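Local coordinates for protein 2-hydroxychromene-2-carboxylate isomerase (PDB 2IMF) that catalyses the reversible, glutathione-dependent isomerisation of 2-hydroxychromene-2-carboxylate to trans-o-hydroxybenzylidenepyruvate in bacterial naphthalene breakdown, at residues Y62-L67 against L78-N83; P51-R54 against V58-D61; Q68-L73 against W179-L184. All coordinates share one frame; numbering follows the deposited sequence. Where two conformers were deposited one is given.

Interaction 1 (Y62-L67 against L78-N83); sequences YLKVDL and LVFPAN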
loop_
_atom_site.group_PDB
_atom_site.type_symbol
_atom_site.label_atom_id
_atom_site.label_comp_id
_atom_site.label_asym_id
_atom_site.label_seq_id
_atom_site.Cartn_x
_atom_site.Cartn_y
_atom_site.Cartn_z
ATOM N N TYR A 62 0.736 -5.911 -11.800
ATOM C CA TYR A 62 -0.013 -6.228 -10.572
ATOM C C TYR A 62 -0.883 -5.031 -10.098
ATOM O O TYR A 62 -2.023 -5.263 -9.654
ATOM C CB TYR A 62 1.006 -6.568 -9.444
ATOM C CG TYR A 62 0.339 -6.568 -8.081
ATOM C CD1 TYR A 62 -0.480 -7.626 -7.657
ATOM C CD2 TYR A 62 0.391 -5.420 -7.252
ATOM C CE1 TYR A 62 -1.096 -7.602 -6.418
ATOM C CE2 TYR A 62 -0.284 -5.404 -6.053
ATOM C CZ TYR A 62 -0.963 -6.489 -5.644
ATOM O OH TYR A 62 -1.658 -6.449 -4.472
ATOM N N LEU A 63 -0.328 -3.823 -10.145
ATOM C CA LEU A 63 -1.128 -2.686 -9.665
ATOM C C LEU A 63 -2.386 -2.533 -10.458
ATOM O O LEU A 63 -3.422 -2.151 -9.950
ATOM C CB LEU A 63 -0.308 -1.396 -9.666
ATOM C CG LEU A 63 0.891 -1.410 -8.731
ATOM C CD1 LEU A 63 1.756 -0.162 -8.940
ATOM C CD2 LEU A 63 0.374 -1.474 -7.288
ATOM N N LYS A 64 -2.326 -2.833 -11.766
ATOM C CA LYS A 64 -3.523 -2.795 -12.601
ATOM C C LYS A 64 -4.580 -3.793 -12.106
ATOM O O LYS A 64 -5.801 -3.509 -12.080
ATOM C CB LYS A 64 -3.177 -3.065 -14.055
ATOM C CG LYS A 64 -2.602 -1.864 -14.709
ATOM C CD LYS A 64 -2.092 -2.190 -16.125
ATOM C CE LYS A 64 -1.656 -0.922 -16.758
ATOM N NZ LYS A 64 -0.898 -1.260 -18.019
ATOM N N VAL A 65 -4.134 -4.970 -11.646
ATOM C CA VAL A 65 -5.014 -5.951 -11.088
ATOM C C VAL A 65 -5.626 -5.444 -9.772
ATOM O O VAL A 65 -6.831 -5.528 -9.464
ATOM C CB VAL A 65 -4.308 -7.319 -10.934
ATOM C CG1 VAL A 65 -5.187 -8.289 -10.226
ATOM C CG2 VAL A 65 -3.888 -7.835 -12.321
ATOM N N ASP A 66 -4.790 -4.898 -8.877
ATOM C CA ASP A 66 -5.245 -4.329 -7.607
ATOM C C ASP A 66 -6.293 -3.270 -7.875
ATOM O O ASP A 66 -7.357 -3.217 -7.220
ATOM C CB ASP A 66 -4.017 -3.713 -6.905
ATOM C CG ASP A 66 -4.312 -3.342 -5.470
ATOM O OD1 ASP A 66 -5.101 -4.002 -4.751
ATOM O OD2 ASP A 66 -3.868 -2.243 -5.056
ATOM N N LEU A 67 -5.991 -2.375 -8.826
ATOM C CA LEU A 67 -6.956 -1.318 -9.178
ATOM C C LEU A 67 -8.301 -1.864 -9.625
ATOM O O LEU A 67 -9.320 -1.365 -9.201
ATOM C CB LEU A 67 -6.349 -0.387 -10.219
ATOM C CG LEU A 67 -5.208 0.491 -9.653
ATOM C CD1 LEU A 67 -4.413 1.109 -10.809
ATOM C CD2 LEU A 67 -5.725 1.584 -8.705
ATOM N N LEU A 78 -12.952 1.465 -14.054
ATOM C CA LEU A 78 -11.653 2.131 -13.942
ATOM C C LEU A 78 -10.978 1.786 -15.224
ATOM O O LEU A 78 -10.673 0.595 -15.561
ATOM C CB LEU A 78 -10.866 1.596 -12.716
ATOM C CG LEU A 78 -9.576 2.380 -12.377
ATOM C CD1 LEU A 78 -9.345 2.189 -10.851
ATOM C CD2 LEU A 78 -8.344 1.989 -13.206
ATOM N N VAL A 79 -10.667 2.832 -15.999
ATOM C CA VAL A 79 -10.095 2.676 -17.335
ATOM C C VAL A 79 -8.860 3.570 -17.454
ATOM O O VAL A 79 -8.974 4.768 -17.195
ATOM C CB VAL A 79 -11.115 3.076 -18.397
ATOM C CG1 VAL A 79 -10.499 2.968 -19.814
ATOM C CG2 VAL A 79 -12.410 2.273 -18.184
ATOM N N PHE A 80 -7.674 3.039 -17.754
ATOM C CA PHE A 80 -6.467 3.811 -17.906
ATOM C C PHE A 80 -6.592 4.775 -19.070
ATOM O O PHE A 80 -6.889 4.395 -20.216
ATOM C CB PHE A 80 -5.260 2.918 -18.115
ATOM C CG PHE A 80 -4.627 2.470 -16.816
ATOM C CD1 PHE A 80 -5.291 1.594 -15.965
ATOM C CD2 PHE A 80 -3.397 2.968 -16.459
ATOM C CE1 PHE A 80 -4.726 1.228 -14.747
ATOM C CE2 PHE A 80 -2.810 2.609 -15.279
ATOM C CZ PHE A 80 -3.487 1.744 -14.404
ATOM N N PRO A 81 -6.263 6.047 -18.799
ATOM C CA PRO A 81 -6.135 6.998 -19.913
ATOM C C PRO A 81 -4.810 6.784 -20.649
ATOM O O PRO A 81 -3.934 6.078 -20.146
ATOM C CB PRO A 81 -6.130 8.355 -19.185
ATOM C CG PRO A 81 -5.368 8.072 -17.910
ATOM C CD PRO A 81 -5.932 6.675 -17.493
ATOM N N ALA A 82 -4.648 7.470 -21.813
ATOM C CA ALA A 82 -3.483 7.234 -22.659
ATOM C C ALA A 82 -2.232 7.886 -22.120
ATOM O O ALA A 82 -1.088 7.571 -22.528
ATOM C CB ALA A 82 -3.797 7.714 -24.059
ATOM N N ASN A 83 -2.388 8.822 -21.191
ATOM C CA ASN A 83 -1.257 9.455 -20.595
ATOM C C ASN A 83 -1.604 9.992 -19.206
ATOM O O ASN A 83 -2.789 9.920 -18.835
ATOM C CB ASN A 83 -0.668 10.602 -21.472
ATOM C CG ASN A 83 -1.607 11.778 -21.648
ATOM O OD1 ASN A 83 -1.965 12.426 -20.654
ATOM N ND2 ASN A 83 -1.998 12.085 -22.903
#
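Phe80 pushes its ring into the angle between Lys64 and Leu67, two side chains one turn apart on helix 57-74. Lys64 starts beside its backbone N (chi1 -78°) and then runs fully extended, which lays its methylenes across the aromatic face: CG meets the rim at Phe80 CZ (3.7 Å), and CE sits over the middle of the ring, 4.0 Å from the centroid and 13° off the normal, a CH-pi contact. The ammonium group lies farther out, with Lys64 NZ 5.2 Å from the centroid of the Phe80 ring, so any cation-pi attraction is weak at best. The Leu67 and Phe80 side chains cross at about a right angle, and Leu67 CD1 comes to 3.8 Å from Phe80 CZ, neither squarely over the face nor at the edge. Leu78 completes the contact, with CD1 4.0 Å from Leu67 CB and alongside the carbonyl O of Leu67. Leu67 also packs on Pro12, Phe13 and Leu16 of helix 12-28, while the Phe80 ring meets Trp114 edge-to-face. The chemistry is thus almost wholly apolar, the lysine serving mainly through its hydrocarbon chain; the helix and the returning loop are joined by shape and dispersion, and Phe80, which also touches the bound oxobutenoate, is held as one wall of the substrate pocket.

Interaction 2 (P51-R54 against V58-D61); sequences PSNR and VKLD. With TOM (4-(2-methoxyphenyl)-2-oxobut-3-enoic acid), chain F; GSH (glutathione), chain E.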
loop_
_atom_site.group_PDB
_atom_site.type_symbol
_atom_site.label_atom_id
_atom_site.label_comp_id
_atom_site.label_asym_id
_atom_site.label_seq_id
_atom_site.Cartn_x
_atom_site.Cartn_y
_atom_site.Cartn_z
ATOM N N PRO A 51 12.946 5.010 -10.469
ATOM C CA PRO A 51 11.862 4.736 -11.403
ATOM C C PRO A 51 10.561 4.614 -10.613
ATOM O O PRO A 51 10.598 4.086 -9.480
ATOM C CB PRO A 51 12.237 3.390 -12.054
ATOM C CG PRO A 51 13.262 2.813 -11.179
ATOM C CD PRO A 51 14.002 3.987 -10.541
ATOM N N SER A 52 9.515 5.214 -11.179
ATOM C CA SER A 52 8.139 5.217 -10.672
ATOM C C SER A 52 7.562 3.838 -10.909
ATOM O O SER A 52 7.952 3.136 -11.858
ATOM C CB SER A 52 7.283 6.176 -11.511
ATOM O OG SER A 52 7.704 7.539 -11.314
ATOM N N ASN A 53 6.568 3.483 -10.114
ATOM C CA ASN A 53 5.876 2.242 -10.376
ATOM C C ASN A 53 5.249 2.188 -11.755
ATOM O O ASN A 53 5.069 1.074 -12.316
ATOM C CB ASN A 53 4.836 1.969 -9.308
ATOM C CG ASN A 53 5.462 1.743 -7.929
ATOM O OD1 ASN A 53 6.671 1.446 -7.769
ATOM N ND2 ASN A 53 4.635 1.901 -6.913
ATOM N N ARG A 54 4.904 3.344 -12.332
ATOM C CA ARG A 54 4.459 3.425 -13.750
ATOM C C ARG A 54 5.451 2.813 -14.720
ATOM O O ARG A 54 5.067 2.319 -15.772
ATOM C CB ARG A 54 4.236 4.860 -14.227
ATOM C CG ARG A 54 3.857 5.851 -13.211
ATOM C CD ARG A 54 3.720 7.155 -13.934
ATOM N NE ARG A 54 3.885 8.228 -12.988
ATOM C CZ ARG A 54 3.782 9.511 -13.281
ATOM N NH1 ARG A 54 3.500 9.897 -14.516
ATOM N NH2 ARG A 54 3.956 10.403 -12.324
ATOM N N VAL A 58 6.507 -5.258 -14.402
ATOM C CA VAL A 58 5.990 -6.339 -13.578
ATOM C C VAL A 58 5.159 -5.821 -12.404
ATOM O O VAL A 58 4.097 -6.370 -12.107
ATOM C CB VAL A 58 7.088 -7.231 -13.047
ATOM C CG1 VAL A 58 6.621 -8.218 -11.954
ATOM C CG2 VAL A 58 7.628 -8.046 -14.197
ATOM N N LYS A 59 5.592 -4.764 -11.747
ATOM C CA LYS A 59 4.768 -4.177 -10.633
ATOM C C LYS A 59 3.493 -3.484 -11.160
ATOM O O LYS A 59 2.408 -3.617 -10.568
ATOM C CB LYS A 59 5.674 -3.175 -9.869
ATOM C CG LYS A 59 5.005 -2.698 -8.566
ATOM C CD LYS A 59 5.973 -2.033 -7.628
ATOM C CE LYS A 59 5.180 -1.435 -6.457
ATOM N NZ LYS A 59 6.178 -0.579 -5.637
ATOM N N LEU A 60 3.639 -2.726 -12.263
ATOM C CA LEU A 60 2.453 -2.109 -12.859
ATOM C C LEU A 60 1.400 -3.114 -13.274
ATOM O O LEU A 60 0.159 -2.944 -13.065
ATOM C CB LEU A 60 2.810 -1.242 -14.043
ATOM C CG LEU A 60 1.669 -0.481 -14.711
ATOM C CD1 LEU A 60 0.998 0.484 -13.689
ATOM C CD2 LEU A 60 2.249 0.347 -15.888
ATOM N N ASP A 61 1.856 -4.250 -13.803
ATOM C CA ASP A 61 0.908 -5.293 -14.151
ATOM C C ASP A 61 0.076 -5.733 -12.949
ATOM O O ASP A 61 -1.166 -5.905 -12.989
ATOM C CB ASP A 61 1.608 -6.521 -14.732
ATOM C CG ASP A 61 2.041 -6.337 -16.184
ATOM O OD1 ASP A 61 1.670 -5.385 -16.846
ATOM O OD2 ASP A 61 2.916 -7.159 -16.572
HETATM O O8 TOM F . 3.521 5.448 -10.265
HETATM C C9 TOM F . 3.190 6.569 -9.894
HETATM C C10 TOM F . 4.057 7.719 -9.903
HETATM O O11 TOM F . 4.919 7.744 -8.992
HETATM O O10 TOM F . 3.857 8.639 -10.722
HETATM C C8 TOM F . 1.853 6.868 -9.290
HETATM C C7 TOM F . 0.891 5.998 -9.082
HETATM C C1 TOM F . 0.316 5.081 -10.143
HETATM C C6 TOM F . 0.079 3.787 -9.725
HETATM C C5 TOM F . -0.424 2.858 -10.631
HETATM C C4 TOM F . -0.744 3.286 -11.931
HETATM C C3 TOM F . -0.524 4.580 -12.355
HETATM C C2 TOM F . 0.010 5.485 -11.420
HETATM O O2 TOM F . 0.240 6.784 -11.718
HETATM C C11 TOM F . -0.367 7.186 -12.949
HETATM N N1 GSH E . 1.035 -1.435 1.673
HETATM C CA1 GSH E . 1.881 -2.511 2.084
HETATM C C1 GSH E . 1.391 -3.342 3.214
HETATM O O11 GSH E . 1.918 -4.433 3.444
HETATM O O12 GSH E . 0.612 -2.669 3.925
HETATM C CB1 GSH E . 3.358 -2.271 1.795
HETATM C CG1 GSH E . 4.259 -3.496 1.644
HETATM C CD1 GSH E . 5.676 -3.075 1.370
HETATM O OE1 GSH E . 5.967 -1.781 1.285
HETATM N N2 GSH E . 6.619 -3.980 1.246
HETATM C CA2 GSH E . 7.979 -3.688 0.812
HETATM C C2 GSH E . 8.237 -4.020 -0.593
HETATM O O2 GSH E . 7.800 -5.209 -1.061
HETATM C CB2 GSH E . 8.953 -4.513 1.713
HETATM S SG2 GSH E . 9.018 -3.887 3.435
HETATM N N3 GSH E . 8.838 -3.177 -1.380
HETATM C CA3 GSH E . 8.880 -3.446 -2.818
HETATM C C3 GSH E . 8.139 -2.341 -3.534
HETATM O O31 GSH E . 8.042 -2.423 -4.772
HETATM O O32 GSH E . 7.693 -1.341 -2.879
#
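Asn53 and Lys59 slant across one another, the lysine reaching from the first turns of helix 57-74 to the amide end of the asparagine. Lys59, its CG anti to the backbone N (chi1 -170°), stays extended to its tip, where NZ donates to Asn53 OD1 at 3.0 Å. The ammonium comes in from above the carbonyl plane, 41° out of it, at a C=O...N angle of 95°, so the bond misses the lone pairs. The same NZ donates to a carboxylate oxygen of glutathione, O31, at 2.8 Å; other groups of this glutathione are held by Asp182 and Trp179 of the second subunit. An alanine in place of Asn53 would take away the amide carbonyl, and Lys59 NZ would probably lose its tie to the loop, leaving its end freer to shift beside the glutathione carboxylate.

Leu60, the next residue, meets the loop backbone: its CB lies against the carbonyl O of Asn53 (3.7 Å), CD2 against that of Arg54, and CD1 reaches TOM C4 at 3.7 Å. Arg54 turns away from the helix. Its backbone N gives TOM O8 a long, bent bond (3.3 Å), while in one of its two conformers the guanidinium meets the TOM carboxylate at its edge, NE and NH2 both directed to O10, at distances so short that the detail is doubtful. Lys43 NZ also bonds this ligand. Basic groups gathered round the carboxylate, beside a loop leading into a helix, make up the polar end of the substrate site of this kappa-class glutathione transferase, with glutathione from the partner subunit's site adjoining it.

Interaction 3 (Q68-L73 against W179-L184); sequences QRWAQL and WGNDRL. With GSH (glutathione), chain B.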
loop_
_atom_site.group_PDB
_atom_site.type_symbol
_atom_site.label_atom_id
_atom_site.label_comp_id
_atom_site.label_asym_id
_atom_site.label_seq_id
_atom_site.Cartn_x
_atom_site.Cartn_y
_atom_site.Cartn_z
ATOM N N GLN A 68 -8.281 -2.904 -10.457
ATOM C CA GLN A 68 -9.576 -3.509 -10.828
ATOM C C GLN A 68 -10.304 -4.173 -9.664
ATOM O O GLN A 68 -11.520 -4.130 -9.565
ATOM C CB GLN A 68 -9.413 -4.519 -11.928
ATOM C CG GLN A 68 -9.032 -3.881 -13.249
ATOM C CD GLN A 68 -9.992 -2.782 -13.760
ATOM O OE1 GLN A 68 -11.204 -2.954 -13.792
ATOM N NE2 GLN A 68 -9.449 -1.642 -14.128
ATOM N N ARG A 69 -9.530 -4.763 -8.757
ATOM C CA ARG A 69 -10.169 -5.362 -7.589
ATOM C C ARG A 69 -10.876 -4.304 -6.795
ATOM O O ARG A 69 -12.009 -4.460 -6.351
ATOM C CB ARG A 69 -9.139 -6.112 -6.714
ATOM C CG ARG A 69 -8.690 -7.406 -7.317
ATOM C CD ARG A 69 -7.340 -7.811 -6.654
ATOM N NE ARG A 69 -7.035 -9.148 -7.164
ATOM C CZ ARG A 69 -5.813 -9.671 -7.137
ATOM N NH1 ARG A 69 -4.820 -9.037 -6.517
ATOM N NH2 ARG A 69 -5.566 -10.890 -7.602
ATOM N N TRP A 70 -10.268 -3.148 -6.565
ATOM C CA TRP A 70 -10.945 -2.120 -5.830
ATOM C C TRP A 70 -12.112 -1.489 -6.589
ATOM O O TRP A 70 -13.109 -1.138 -5.964
ATOM C CB TRP A 70 -9.941 -0.985 -5.486
ATOM C CG TRP A 70 -8.999 -1.351 -4.352
ATOM C CD1 TRP A 70 -7.717 -1.824 -4.490
ATOM C CD2 TRP A 70 -9.263 -1.312 -2.972
ATOM N NE1 TRP A 70 -7.164 -2.037 -3.255
ATOM C CE2 TRP A 70 -8.106 -1.753 -2.288
ATOM C CE3 TRP A 70 -10.394 -0.961 -2.223
ATOM C CZ2 TRP A 70 -8.055 -1.814 -0.868
ATOM C CZ3 TRP A 70 -10.326 -0.995 -0.845
ATOM C CH2 TRP A 70 -9.179 -1.447 -0.190
ATOM N N ALA A 71 -11.943 -1.347 -7.896
ATOM C CA ALA A 71 -13.041 -0.745 -8.687
ATOM C C ALA A 71 -14.249 -1.680 -8.564
ATOM O O ALA A 71 -15.385 -1.200 -8.468
ATOM C CB ALA A 71 -12.608 -0.633 -10.091
ATOM N N GLN A 72 -14.007 -2.979 -8.601
ATOM C CA GLN A 72 -15.133 -3.959 -8.455
ATOM C C GLN A 72 -15.754 -3.867 -7.083
ATOM O O GLN A 72 -16.983 -3.864 -6.971
ATOM C CB GLN A 72 -14.639 -5.378 -8.648
ATOM C CG GLN A 72 -14.195 -5.706 -10.035
ATOM C CD GLN A 72 -15.341 -5.954 -11.008
ATOM O OE1 GLN A 72 -15.456 -5.282 -12.043
ATOM N NE2 GLN A 72 -16.190 -6.925 -10.686
ATOM N N LEU A 73 -14.946 -3.720 -6.016
ATOM C CA LEU A 73 -15.492 -3.548 -4.681
ATOM C C LEU A 73 -16.338 -2.338 -4.605
ATOM O O LEU A 73 -17.356 -2.304 -3.904
ATOM C CB LEU A 73 -14.401 -3.499 -3.613
ATOM C CG LEU A 73 -13.636 -4.807 -3.350
ATOM C CD1 LEU A 73 -12.484 -4.514 -2.375
ATOM C CD2 LEU A 73 -14.552 -5.928 -2.794
ATOM N N TRP A 179 -2.118 7.688 4.080
ATOM C CA TRP A 179 -1.824 7.693 2.656
ATOM C C TRP A 179 -2.365 6.429 2.045
ATOM O O TRP A 179 -2.064 5.328 2.531
ATOM C CB TRP A 179 -0.340 7.733 2.438
ATOM C CG TRP A 179 0.102 7.465 1.017
ATOM C CD1 TRP A 179 -0.167 8.181 -0.094
ATOM C CD2 TRP A 179 0.991 6.408 0.624
ATOM N NE1 TRP A 179 0.490 7.618 -1.187
ATOM C CE2 TRP A 179 1.238 6.557 -0.756
ATOM C CE3 TRP A 179 1.687 5.423 1.325
ATOM C CZ2 TRP A 179 2.109 5.708 -1.465
ATOM C CZ3 TRP A 179 2.549 4.546 0.613
ATOM C CH2 TRP A 179 2.745 4.708 -0.760
ATOM N N GLY A 180 -3.202 6.585 1.023
ATOM C CA GLY A 180 -3.743 5.472 0.278
ATOM C C GLY A 180 -5.253 5.323 0.372
ATOM O O GLY A 180 -5.842 5.522 1.455
ATOM N N ASN A 181 -5.873 4.908 -0.744
ATOM C CA ASN A 181 -7.276 4.499 -0.684
ATOM C C ASN A 181 -7.437 3.371 0.290
ATOM O O ASN A 181 -8.484 3.307 0.971
ATOM C CB ASN A 181 -7.747 4.108 -2.112
ATOM C CG ASN A 181 -9.005 3.377 -2.058
ATOM O OD1 ASN A 181 -10.042 4.035 -1.833
ATOM N ND2 ASN A 181 -8.976 2.079 -2.268
ATOM N N ASP A 182 -6.427 2.529 0.414
ATOM C CA ASP A 182 -6.476 1.367 1.308
ATOM C C ASP A 182 -6.179 1.726 2.759
ATOM O O ASP A 182 -5.993 0.812 3.567
ATOM C CB ASP A 182 -5.507 0.305 0.834
ATOM C CG ASP A 182 -4.083 0.801 0.729
ATOM O OD1 ASP A 182 -3.817 1.971 1.110
ATOM O OD2 ASP A 182 -3.199 0.021 0.307
ATOM N N ARG A 183 -6.197 3.006 3.106
ATOM C CA ARG A 183 -6.178 3.400 4.529
ATOM C C ARG A 183 -7.434 4.199 4.889
ATOM O O ARG A 183 -7.536 4.713 6.007
ATOM C CB ARG A 183 -4.911 4.198 4.806
ATOM C CG ARG A 183 -3.669 3.328 4.745
ATOM C CD ARG A 183 -3.621 2.172 5.731
ATOM N NE ARG A 183 -2.326 1.440 5.683
ATOM C CZ ARG A 183 -2.055 0.547 4.728
ATOM N NH1 ARG A 183 -3.011 0.154 3.887
ATOM N NH2 ARG A 183 -0.855 -0.002 4.753
ATOM N N LEU A 184 -8.366 4.326 3.956
ATOM C CA LEU A 184 -9.593 5.053 4.264
ATOM C C LEU A 184 -10.328 4.339 5.369
ATOM O O LEU A 184 -11.003 5.012 6.144
ATOM C CB LEU A 184 -10.435 5.285 2.983
ATOM C CG LEU A 184 -9.906 6.430 2.118
ATOM C CD1 LEU A 184 -10.686 6.414 0.819
ATOM C CD2 LEU A 184 -10.094 7.752 2.785
HETATM N N1 GSH B . -1.520 1.270 -1.419
HETATM C CA1 GSH B . -1.992 2.474 -2.026
HETATM C C1 GSH B . -3.467 2.629 -2.124
HETATM O O11 GSH B . -3.949 3.736 -2.377
HETATM O O12 GSH B . -4.010 1.502 -2.140
HETATM C CB1 GSH B . -1.015 3.077 -3.028
HETATM C CG1 GSH B . -1.113 4.577 -3.299
HETATM C CD1 GSH B . -0.084 4.997 -4.311
HETATM O OE1 GSH B . 0.744 4.088 -4.814
HETATM N N2 GSH B . -0.027 6.245 -4.712
HETATM C CA2 GSH B . 1.035 6.786 -5.551
HETATM C C2 GSH B . 2.043 7.553 -4.812
HETATM O O2 GSH B . 1.620 8.446 -3.892
HETATM C CB2 GSH B . 0.372 7.718 -6.616
HETATM S SG2 GSH B . -0.590 6.784 -7.867
HETATM N N3 GSH B . 3.313 7.352 -5.009
HETATM C CA3 GSH B . 4.282 7.969 -4.103
HETATM C C3 GSH B . 5.046 6.872 -3.398
HETATM O O31 GSH B . 5.896 7.212 -2.556
HETATM O O32 GSH B . 4.850 5.651 -3.716
#
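Contact between helix 57-74 and the turn 179-184 is made by one indole, that of Trp70, against Asn181 and Asp182. Van der Waals packing carries the contact itself. Asn181 stands its amide almost upright on the indole, the two planes 86° apart, and ND2 lies 3.3 Å above one face, offset toward the rim. Leu73 CD1 lies over the opposite face, so the indole is sandwiched. Asp182 meets the same ring obliquely, its CB 3.7 Å from Trp70 CZ2. The amide oxygen of Asn181 is satisfied elsewhere, by the hydroxyl of Tyr74.

Most hydrogen bonds of the turn run to glutathione. The backbone N of Asn181 donates to GSH O11 (2.8 Å), Trp179 NE1, which also makes a weak bond to Val168 O, donates in a bent bond (143°) to GSH O2 at 3.0 Å, and the amino group N1 gives a bond to Asp182 OD2 at 2.7 Å. With chi1 57°, Asp182 has CG wedged between its backbone N and carbonyl carbon, which turns the carboxylate to the gamma-glutamyl end of the ligand. At the backbone angles of Gly180 a CB would jam against the carbonyl O of Trp179, and it would also strike Asp182 OD1.

Charges form a third group. Within the turn, Arg183 NH1 donates a hydrogen bond to the carbonyl O of Asp182 at 3.1 Å, while its link to Asp182 OD1 is electrostatic only. Across the dimer interface, Asp182 OD2 pairs with Arg183 of the second subunit, and reciprocally.

The turn joins strand 176-179, the outermost strand of the sheet within this chain, to helix 184-198. Leu16 of helix 12-28 packs on both Trp70 and Asn181, so that helix flanks the junction between helix 57-74 and the turn.

All three contacts use helix 57-74 and fall at successive levels along it: interaction 2 at its start, interaction 1 in the middle, interaction 3 near its end. Interaction 3 is the buried one, and it reaches over a hundred residues along the chain to the turn after the last strand of the thioredoxin-like sheet; the other two are local, partly buried and tied to the adjoining loops. Interactions 1 and 2 touch through Leu63 and Asn53, and 1 and 3 through Leu78 and Gln68. Interaction 1 is apolar, 2 chiefly polar, grouped round two ligands, and 3 an indole packed beside a glutathione-binding turn. Interactions 2 and 3 stay about 7 Å apart at their nearest atoms.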